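Hydrolase, alpha/beta hydrolase FOLD family (Staphylococcus aureus, PDB 2XMZ) probably catalyses the formation of 2-succinyl-6-hydroxy-2,4-cyclohexadiene-1-carboxylate in menaquinone biosynthesis, as the MenH synthase of this pathway. Local coordinates at residues A[23-27]-A[148-152]; A[88-92]-A[245-249]. One frame throughout, in Å; residues are numbered along the deposited sequence.

Contact 1: A[23-27]-A[148-152]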
loop_
_atom_site.group_PDB
_atom_site.type_symbol
_atom_site.label_atom_id
_atom_site.label_comp_id
_atom_site.label_asym_id
_atom_site.label_seq_id
_atom_site.Cartn_x
_atom_site.Cartn_y
_atom_site.Cartn_z
ATOM N N HIS A 23 2.105 -2.787 2.252
ATOM C CA HIS A 23 2.434 -3.308 0.928
ATOM C C HIS A 23 1.180 -3.356 0.042
ATOM O O HIS A 23 0.088 -2.979 0.473
ATOM C CB HIS A 23 2.978 -4.735 1.082
ATOM C CG HIS A 23 2.004 -5.645 1.773
ATOM N ND1 HIS A 23 1.025 -6.330 1.092
ATOM C CD2 HIS A 23 1.814 -5.917 3.086
ATOM C CE1 HIS A 23 0.280 -7.001 1.955
ATOM N NE2 HIS A 23 0.737 -6.765 3.173
ATOM N N GLY A 24 1.340 -3.868 -1.178
ATOM C CA GLY A 24 0.242 -3.986 -2.132
ATOM C C GLY A 24 -0.275 -5.425 -2.251
ATOM O O GLY A 24 0.250 -6.343 -1.605
ATOM N N PHE A 25 -1.296 -5.595 -3.075
ATOM C CA PHE A 25 -1.932 -6.873 -3.335
ATOM C C PHE A 25 -0.948 -7.893 -3.904
ATOM O O PHE A 25 -0.062 -7.540 -4.702
ATOM C CB PHE A 25 -3.113 -6.682 -4.289
ATOM C CG PHE A 25 -3.830 -7.965 -4.602
ATOM C CD1 PHE A 25 -4.549 -8.623 -3.605
ATOM C CD2 PHE A 25 -3.783 -8.514 -5.874
ATOM C CE1 PHE A 25 -5.210 -9.801 -3.865
ATOM C CE2 PHE A 25 -4.449 -9.709 -6.162
ATOM C CZ PHE A 25 -5.168 -10.361 -5.153
ATOM N N LEU A 26 -1.095 -9.150 -3.501
ATOM C CA LEU A 26 -0.285 -10.252 -4.043
ATOM C C LEU A 26 1.189 -10.077 -3.702
ATOM O O LEU A 26 2.081 -10.427 -4.485
ATOM C CB LEU A 26 -0.430 -10.358 -5.567
ATOM C CG LEU A 26 -1.181 -11.454 -6.332
ATOM C CD1 LEU A 26 -0.684 -11.476 -7.784
ATOM C CD2 LEU A 26 -1.074 -12.838 -5.737
ATOM N N SER A 27 1.451 -9.524 -2.532
ATOM C CA SER A 27 2.803 -9.184 -2.142
ATOM C C SER A 27 2.762 -9.139 -0.645
ATOM O O SER A 27 1.764 -9.533 -0.049
ATOM C CB SER A 27 3.188 -7.815 -2.723
ATOM O OG SER A 27 4.456 -7.376 -2.250
ATOM N N PHE A 148 -2.735 -17.653 -11.952
ATOM C CA PHE A 148 -3.146 -16.277 -11.671
ATOM C C PHE A 148 -2.013 -15.281 -11.867
ATOM O O PHE A 148 -2.196 -14.251 -12.528
ATOM C CB PHE A 148 -3.741 -16.151 -10.266
ATOM C CG PHE A 148 -4.301 -14.800 -9.987
ATOM C CD1 PHE A 148 -5.602 -14.474 -10.377
ATOM C CD2 PHE A 148 -3.516 -13.830 -9.364
ATOM C CE1 PHE A 148 -6.113 -13.216 -10.140
ATOM C CE2 PHE A 148 -4.026 -12.561 -9.121
ATOM C CZ PHE A 148 -5.332 -12.258 -9.509
ATOM N N VAL A 149 -0.849 -15.587 -11.285
ATOM C CA VAL A 149 0.341 -14.728 -11.379
ATOM C C VAL A 149 0.794 -14.586 -12.839
ATOM O O VAL A 149 1.159 -13.495 -13.272
ATOM C CB VAL A 149 1.505 -15.246 -10.484
ATOM C CG1 VAL A 149 2.792 -14.464 -10.728
ATOM C CG2 VAL A 149 1.139 -15.141 -9.000
ATOM N N ASN A 150 0.749 -15.683 -13.598
ATOM C CA ASN A 150 1.077 -15.625 -15.018
ATOM C C ASN A 150 0.237 -14.573 -15.760
ATOM O O ASN A 150 0.780 -13.752 -16.517
ATOM C CB ASN A 150 0.964 -17.015 -15.655
ATOM C CG ASN A 150 2.063 -17.958 -15.187
ATOM O OD1 ASN A 150 3.069 -17.532 -14.609
ATOM N ND2 ASN A 150 1.880 -19.243 -15.443
ATOM N N ASP A 151 -1.074 -14.572 -15.499
ATOM C CA ASP A 151 -1.991 -13.596 -16.089
ATOM C C ASP A 151 -1.790 -12.193 -15.481
ATOM O O ASP A 151 -1.810 -11.201 -16.205
ATOM C CB ASP A 151 -3.450 -14.045 -15.924
ATOM C CG ASP A 151 -3.823 -15.218 -16.822
ATOM O OD1 ASP A 151 -2.957 -15.769 -17.547
ATOM O OD2 ASP A 151 -5.017 -15.593 -16.807
ATOM N N TRP A 152 -1.585 -12.130 -14.161
ATOM C CA TRP A 152 -1.377 -10.870 -13.441
ATOM C C TRP A 152 -0.168 -10.119 -13.987
ATOM O O TRP A 152 -0.243 -8.903 -14.215
ATOM C CB TRP A 152 -1.187 -11.136 -11.953
ATOM C CG TRP A 152 -1.356 -9.948 -11.056
ATOM C CD1 TRP A 152 -0.373 -9.295 -10.369
ATOM C CD2 TRP A 152 -2.588 -9.304 -10.704
ATOM N NE1 TRP A 152 -0.918 -8.282 -9.607
ATOM C CE2 TRP A 152 -2.274 -8.260 -9.803
ATOM C CE3 TRP A 152 -3.927 -9.509 -11.060
ATOM C CZ2 TRP A 152 -3.252 -7.404 -9.266
ATOM C CZ3 TRP A 152 -4.902 -8.653 -10.522
ATOM C CH2 TRP A 152 -4.555 -7.622 -9.633
HETATM O O HOH W 1 -0.181 -6.524 -7.571
#

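Contact 2: A[88-92]-A[245-249]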
loop_
_atom_site.group_PDB
_atom_site.type_symbol
_atom_site.label_atom_id
_atom_site.label_comp_id
_atom_site.label_asym_id
_atom_site.label_seq_id
_atom_site.Cartn_x
_atom_site.Cartn_y
_atom_site.Cartn_z
ATOM N N PHE A 88 2.654 4.873 5.556
ATOM C CA PHE A 88 2.925 4.766 4.151
ATOM C C PHE A 88 2.116 3.597 3.603
ATOM O O PHE A 88 2.136 2.494 4.160
ATOM C CB PHE A 88 4.422 4.506 3.907
ATOM C CG PHE A 88 4.742 4.181 2.456
ATOM C CD1 PHE A 88 4.550 2.893 1.954
ATOM C CD2 PHE A 88 5.230 5.161 1.600
ATOM C CE1 PHE A 88 4.802 2.596 0.606
ATOM C CE2 PHE A 88 5.499 4.870 0.245
ATOM C CZ PHE A 88 5.287 3.578 -0.238
ATOM N N GLY A 89 1.430 3.824 2.491
ATOM C CA GLY A 89 0.780 2.736 1.783
ATOM C C GLY A 89 0.981 2.786 0.274
ATOM O O GLY A 89 0.848 3.850 -0.346
ATOM N N TYR A 90 1.322 1.622 -0.289
ATOM C CA TYR A 90 1.479 1.449 -1.719
ATOM C C TYR A 90 0.288 0.697 -2.265
ATOM O O TYR A 90 -0.003 -0.400 -1.803
ATOM C CB TYR A 90 2.769 0.662 -2.058
ATOM C CG TYR A 90 2.724 -0.014 -3.409
ATOM C CD1 TYR A 90 2.824 0.726 -4.592
ATOM C CD2 TYR A 90 2.585 -1.406 -3.507
ATOM C CE1 TYR A 90 2.773 0.101 -5.847
ATOM C CE2 TYR A 90 2.526 -2.064 -4.775
ATOM C CZ TYR A 90 2.622 -1.297 -5.927
ATOM O OH TYR A 90 2.583 -1.901 -7.156
ATOM N N SER A 91 -0.356 1.279 -3.274
ATOM C CA SER A 91 -1.412 0.635 -4.059
ATOM C C SER A 91 -2.483 0.130 -3.101
ATOM O O SER A 91 -3.046 0.928 -2.368
ATOM C CB SER A 91 -0.838 -0.493 -4.941
ATOM O OG SER A 91 -1.700 -0.744 -6.038
ATOM N N MET A 92 -2.721 -1.181 -3.042
ATOM C CA MET A 92 -3.708 -1.719 -2.052
ATOM C C MET A 92 -3.481 -1.200 -0.643
ATOM O O MET A 92 -4.440 -0.838 0.043
ATOM C CB MET A 92 -3.719 -3.261 -2.033
ATOM C CG MET A 92 -4.568 -3.898 -0.895
ATOM S SD MET A 92 -4.389 -5.692 -0.893
ATOM C CE MET A 92 -2.958 -5.878 0.156
ATOM N N HIS A 245 3.837 1.558 -12.005
ATOM C CA HIS A 245 3.019 1.508 -10.804
ATOM C C HIS A 245 3.852 1.304 -9.532
ATOM O O HIS A 245 3.678 2.028 -8.543
ATOM C CB HIS A 245 1.990 0.392 -10.946
ATOM C CG HIS A 245 0.861 0.494 -9.977
ATOM N ND1 HIS A 245 -0.076 1.505 -10.031
ATOM C CD2 HIS A 245 0.491 -0.312 -8.953
ATOM C CE1 HIS A 245 -0.961 1.329 -9.063
ATOM N NE2 HIS A 245 -0.654 0.225 -8.408
ATOM N N THR A 246 4.753 0.325 -9.564
ATOM C CA THR A 246 5.545 -0.025 -8.370
ATOM C C THR A 246 6.866 0.749 -8.387
ATOM O O THR A 246 7.945 0.183 -8.621
ATOM C CB THR A 246 5.802 -1.530 -8.262
ATOM O OG1 THR A 246 4.644 -2.258 -8.686
ATOM C CG2 THR A 246 6.148 -1.923 -6.831
ATOM N N ILE A 247 6.755 2.041 -8.119
ATOM C CA ILE A 247 7.895 2.948 -8.104
ATOM C C ILE A 247 8.996 2.465 -7.155
ATOM O O ILE A 247 10.169 2.462 -7.528
ATOM C CB ILE A 247 7.510 4.362 -7.647
ATOM C CG1 ILE A 247 6.262 4.882 -8.370
ATOM C CG2 ILE A 247 8.707 5.322 -7.852
ATOM C CD1 ILE A 247 5.634 6.100 -7.670
ATOM N N HIS A 248 8.627 2.034 -5.949
ATOM C CA HIS A 248 9.641 1.652 -4.938
ATOM C C HIS A 248 10.524 0.498 -5.389
ATOM O O HIS A 248 11.578 0.226 -4.798
ATOM C CB HIS A 248 9.015 1.420 -3.541
ATOM C CG HIS A 248 8.135 0.211 -3.424
ATOM N ND1 HIS A 248 6.762 0.286 -3.438
ATOM C CD2 HIS A 248 8.436 -1.093 -3.215
ATOM C CE1 HIS A 248 6.252 -0.926 -3.301
ATOM N NE2 HIS A 248 7.250 -1.780 -3.144
ATOM N N VAL A 249 10.100 -0.187 -6.443
ATOM C CA VAL A 249 10.911 -1.270 -7.018
ATOM C C VAL A 249 11.663 -0.843 -8.291
ATOM O O VAL A 249 12.748 -1.352 -8.572
ATOM C CB VAL A 249 10.032 -2.499 -7.315
ATOM C CG1 VAL A 249 10.768 -3.493 -8.163
ATOM C CG2 VAL A 249 9.628 -3.168 -6.023
#

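Contact 1: A[23-27]-A[148-152]
This is a buried, water-bridged hydrophobic contact between the core and the helical cap of an alpha/beta hydrolase fold. Segment 23-27 belongs to the loop that leaves the C-terminal end of strand 17-22, and in this family the corresponding loop commonly helps to form the oxyanion hole; segment 148-152 is the last part of helix 145-152, in the helices inserted between strands 110-114 and 210-215. Two neighbouring loop residues, Phe25 and Leu26, make all the direct contacts, reaching three residues of the helix. Phe148 and Trp152, one turn apart and linked by the helical bond from Trp152 N to Phe148 O (2.7 Å), both point their CA-to-CB bonds toward the loop, while Val149 joins from the side. The indole of Trp152 is the main platform. Phe25 sets its edge against the indole face in an offset edge-to-face pair, with 5.4 Å between the Phe25 and six-membered Trp152 ring centroids and 65° between the planes. Over the five-membered ring of the same indole sits Leu26 CD1, 3.6 Å from its centroid, a CH-pi contact 20° off the ring normal. That methyl also meets Phe148 CE2 at 3.8 Å and Val149 CG2 at 4.3 Å. The loop backbone is also bonded outside the contact, Leu26 N to His53 NE2. Met184 of helix 181-191 touches the side chains of both Phe25 and Leu26. No direct hydrogen bond joins the segments; instead a water accepts from Trp152 NE1 at 2.8 Å and donates to Phe25 O at 3.0 Å.

Contact 2: A[88-92]-A[245-249]
Ser91 OG and His245 NE2 are hydrogen-bonded at 2.8 Å, and His245 ND1 is bonded in turn to Asp218, an arrangement consistent with the Ser-His-Asp catalytic triad of an alpha/beta hydrolase fold. Ser91 sits where strand 84-90 turns sharply into helix 92-103; its strained backbone (phi/psi 54/-118°) and the flanking Gly89 and Gly93 fit the nucleophile elbow, GxSxG, which would present the serine as the probable nucleophile. A second hydrogen bond, between Tyr90 OH and Thr246 OG1 (2.6 Å), ties the end of the strand to the residue just before helix 247-250. Thr246 centres an inverse gamma turn, which carries the chain from His245 into this helix. Beyond these bonds the packing is aromatic. His248, its ring nitrogens bonded to Glu114 and Thr31, directs its edge at the face of Tyr90, the planes being almost perpendicular (89°), and His248 CE1 comes within 3.6 Å of Tyr90 CG.

Overall arrangement
Both contacts are buried, but contact 2 is central, its centre about 6 Å from the centre of the chain; that of contact 1 lies about 13 Å from it, where cap helices meet the core. Contact 2 joins the end of strand 84-90 and its turn into helix 92-103 to the loop leading into helix 247-250. Both contain edge-to-face aromatic packing, but contact 2 adds two direct side-chain hydrogen bonds, whereas contact 1 is bridged by water. Segment 23-27 follows strand 17-22, and 88-92 contains the end of the adjacent parallel strand 84-90; they touch directly, Phe25 N lying 3.5 Å from Met92 CB and Gly24 N 3.6 Å from Tyr90 CD2.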